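Local coordinates for penicillin binding protein 2X (Streptococcus thermophilus, PDB 5U47), which probably acts as a transpeptidase that cross-links peptidoglycan strands of the septal cell wall and is inactivated by beta-lactams, at residues Q290-S295 with G411-Q416. The protein carries 1 engineered substitution. Numbering follows the deposited sequence.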
ATOM      1  N   GLN A 290       8.544   4.503 -10.434  1.00 28.36           N
ATOM      2  CA  GLN A 290       8.096   4.232 -11.806  1.00 29.49           C
ATOM      3  C   GLN A 290       9.228   3.512 -12.511  1.00 29.86           C
ATOM      4  O   GLN A 290      10.369   3.931 -12.408  1.00 30.12           O
ATOM      5  CB  GLN A 290       7.774   5.513 -12.568  1.00 30.83           C
ATOM      6  CG  GLN A 290       6.543   6.210 -12.027  1.00 31.84           C
ATOM      7  CD  GLN A 290       6.144   7.425 -12.822  1.00 34.06           C
ATOM      8  OE1 GLN A 290       4.990   7.836 -12.789  1.00 34.93           O
ATOM      9  NE2 GLN A 290       7.094   8.016 -13.537  1.00 36.00           N
ATOM     10  N   TYR A 291       8.925   2.447 -13.236  1.00 28.41           N
ATOM     11  CA  TYR A 291       9.982   1.703 -13.908  1.00 28.55           C
ATOM     12  C   TYR A 291       9.451   0.973 -15.137  1.00 27.26           C
ATOM     13  O   TYR A 291       8.242   0.776 -15.287  1.00 26.78           O
ATOM     14  CB  TYR A 291      10.607   0.710 -12.895  1.00 27.92           C
ATOM     15  CG  TYR A 291       9.628  -0.345 -12.344  1.00 26.72           C
ATOM     16  CD1 TYR A 291       8.776  -0.066 -11.260  1.00 26.48           C
ATOM     17  CD2 TYR A 291       9.569  -1.607 -12.901  1.00 26.92           C
ATOM     18  CE1 TYR A 291       7.891  -1.017 -10.782  1.00 26.59           C
ATOM     19  CE2 TYR A 291       8.699  -2.585 -12.416  1.00 27.38           C
ATOM     20  CZ  TYR A 291       7.856  -2.287 -11.366  1.00 27.52           C
ATOM     21  OH  TYR A 291       6.991  -3.257 -10.911  1.00 27.26           O
ATOM     22  N   GLU A 292      10.350   0.584 -16.019  1.00 27.77           N
ATOM     23  CA  GLU A 292       9.977  -0.210 -17.176  1.00 28.68           C
ATOM     24  C   GLU A 292       9.936  -1.638 -16.632  1.00 27.40           C
ATOM     25  O   GLU A 292      10.953  -2.133 -16.166  1.00 28.58           O
ATOM     26  CB  GLU A 292      10.973  -0.014 -18.326  1.00 30.31           C
ATOM     27  CG  GLU A 292      11.024   1.447 -18.792  1.00 33.04           C
ATOM     28  CD  GLU A 292      11.845   1.684 -20.059  1.00 35.97           C
ATOM     29  OE1 GLU A 292      11.976   0.792 -20.916  1.00 36.21           O
ATOM     30  OE2 GLU A 292      12.349   2.800 -20.202  1.00 41.05           O
ATOM     31  N   PRO A 293       8.767  -2.298 -16.689  1.00 25.63           N
ATOM     32  CA  PRO A 293       8.645  -3.610 -16.041  1.00 25.75           C
ATOM     33  C   PRO A 293       9.284  -4.778 -16.735  1.00 26.70           C
ATOM     34  O   PRO A 293       9.519  -5.796 -16.071  1.00 26.66           O
ATOM     35  CB  PRO A 293       7.135  -3.838 -15.996  1.00 24.93           C
ATOM     36  CG  PRO A 293       6.668  -3.163 -17.233  1.00 25.16           C
ATOM     37  CD  PRO A 293       7.526  -1.932 -17.389  1.00 25.50           C
ATOM     38  N   GLY A 294       9.558  -4.666 -18.042  1.00 27.35           N
ATOM     39  CA  GLY A 294      10.157  -5.781 -18.754  1.00 27.73           C
ATOM     40  C   GLY A 294       9.143  -6.895 -19.017  1.00 28.25           C
ATOM     41  O   GLY A 294       7.920  -6.678 -18.981  1.00 25.10           O
ATOM     42  N   SER A 295       9.673  -8.099 -19.202  1.00 29.14           N
ATOM     43  CA  SER A 295       8.911  -9.256 -19.690  1.00 31.29           C
ATOM     44  C   SER A 295       7.694  -9.808 -18.956  1.00 29.69           C
ATOM     45  O   SER A 295       6.999 -10.637 -19.529  1.00 28.98           O
ATOM     46  CB  SER A 295       9.876 -10.383 -20.075  1.00 32.71           C
ATOM     47  OG  SER A 295      10.488 -10.013 -21.268  1.00 40.00           O
ATOM     48  N   GLY A 411       9.734   0.895 -22.944  1.00 32.75           N
ATOM     49  CA  GLY A 411       9.091   2.072 -23.531  1.00 34.49           C
ATOM     50  C   GLY A 411       7.762   2.407 -22.873  1.00 33.33           C
ATOM     51  O   GLY A 411       6.950   3.144 -23.441  1.00 34.97           O
ATOM     52  N   ILE A 412       7.547   1.848 -21.687  1.00 31.85           N
ATOM     53  CA  ILE A 412       6.348   2.063 -20.893  1.00 31.66           C
ATOM     54  C   ILE A 412       6.770   2.032 -19.417  1.00 30.97           C
ATOM     55  O   ILE A 412       7.591   1.211 -19.028  1.00 30.98           O
ATOM     56  CB  ILE A 412       5.244   1.017 -21.200  1.00 31.78           C
ATOM     57  CG1 ILE A 412       3.970   1.326 -20.404  1.00 32.79           C
ATOM     58  CG2 ILE A 412       5.701  -0.408 -20.893  1.00 32.36           C
ATOM     59  CD1 ILE A 412       2.768   0.518 -20.838  1.00 32.47           C
ATOM     60  N   SER A 413       6.245   2.953 -18.617  1.00 30.59           N
ATOM     61  CA  SER A 413       6.581   3.031 -17.203  1.00 30.10           C
ATOM     62  C   SER A 413       5.378   2.720 -16.358  1.00 28.66           C
ATOM     63  O   SER A 413       4.289   3.246 -16.609  1.00 27.82           O
ATOM     64  CB  SER A 413       7.082   4.415 -16.846  1.00 31.40           C
ATOM     65  OG  SER A 413       8.276   4.669 -17.540  1.00 35.65           O
ATOM     66  N   VAL A 414       5.592   1.883 -15.352  1.00 26.04           N
ATOM     67  CA  VAL A 414       4.530   1.462 -14.425  1.00 24.83           C
ATOM     68  C   VAL A 414       4.985   1.558 -12.972  1.00 23.70           C
ATOM     69  O   VAL A 414       6.170   1.776 -12.700  1.00 23.90           O
ATOM     70  CB  VAL A 414       4.159  -0.023 -14.659  1.00 24.65           C
ATOM     71  CG1 VAL A 414       3.783  -0.273 -16.109  1.00 26.43           C
ATOM     72  CG2 VAL A 414       5.289  -0.972 -14.234  1.00 24.33           C
ATOM     73  N   THR A 415       4.035   1.400 -12.049  1.00 22.93           N
ATOM     74  CA  THR A 415       4.327   1.250 -10.644  1.00 22.40           C
ATOM     75  C   THR A 415       4.026  -0.208 -10.331  1.00 22.50           C
ATOM     76  O   THR A 415       3.306  -0.893 -11.078  1.00 21.70           O
ATOM     77  CB  THR A 415       3.426   2.108  -9.736  1.00 22.84           C
ATOM     78  OG1 THR A 415       2.060   1.752  -9.959  1.00 21.56           O
ATOM     79  CG2 THR A 415       3.612   3.551 -10.043  1.00 24.24           C
ATOM     80  N   GLN A 416       4.568  -0.690  -9.218  1.00 22.59           N
ATOM     81  CA  GLN A 416       4.343  -2.068  -8.800  1.00 21.81           C
ATOM     82  C   GLN A 416       2.856  -2.327  -8.620  1.00 22.44           C
ATOM     83  O   GLN A 416       2.337  -3.379  -9.036  1.00 20.66           O
ATOM     84  CB  GLN A 416       5.078  -2.379  -7.478  1.00 22.82           C
ATOM     85  CG  GLN A 416       4.754  -3.803  -6.997  1.00 23.98           C
ATOM     86  CD  GLN A 416       5.367  -4.221  -5.687  1.00 24.37           C
ATOM     87  OE1 GLN A 416       5.061  -5.313  -5.201  1.00 26.05           O
ATOM     88  NE2 GLN A 416       6.198  -3.368  -5.084  1.00 24.03           N
TER
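One face of the Y291 ring is covered by V414 CG2, a CH-pi contact 4.2 Å from the ring centroid and 16° off the normal. The methyl is offset toward the rim, and CE2 and CZ are the ring carbons nearest to it; the backbone of T415 and Q416 approaches the ring obliquely. A chi1 of 62° sets CG of Y291 between its own N and carbonyl carbon, and the ring turns back over V414 although its CB points away. V414 CG2 also meets P293, 3.8 Å from CB, so a single methyl packs against both the phenol and the pyrrolidine. Another flat group, the E292 carboxylate, is met from above its plane by G411 N, 3.0 Å from OE1; Q410 NE2 and Y519 OH also bond to OE1, and three donors thus fix this oxygen.

Beneath the ring the backbones illustrate a single antiparallel bridge, a hydrogen-bonded pair: Y291 N gives to V414 O, and V414 N to Y291 O, both at 2.9 Å. CA-H...O contacts continue it, E292 CA lying 3.3 Å from I412 O, a buried carbonyl with no conventional partner.

The bridge joins the loop entering helix 297-308, where S295 begins an SxxK motif consistent with the transpeptidase nucleophile, to the extended chain that runs from strand 412-413 into helix 416-427. M419 of that helix touches Y291, P293 and V414; Y291 OH bonds to Y544 on the central antiparallel sheet, Q416 to T249 on the adjacent strand, and S413 pairs with I395 on strand 395-396.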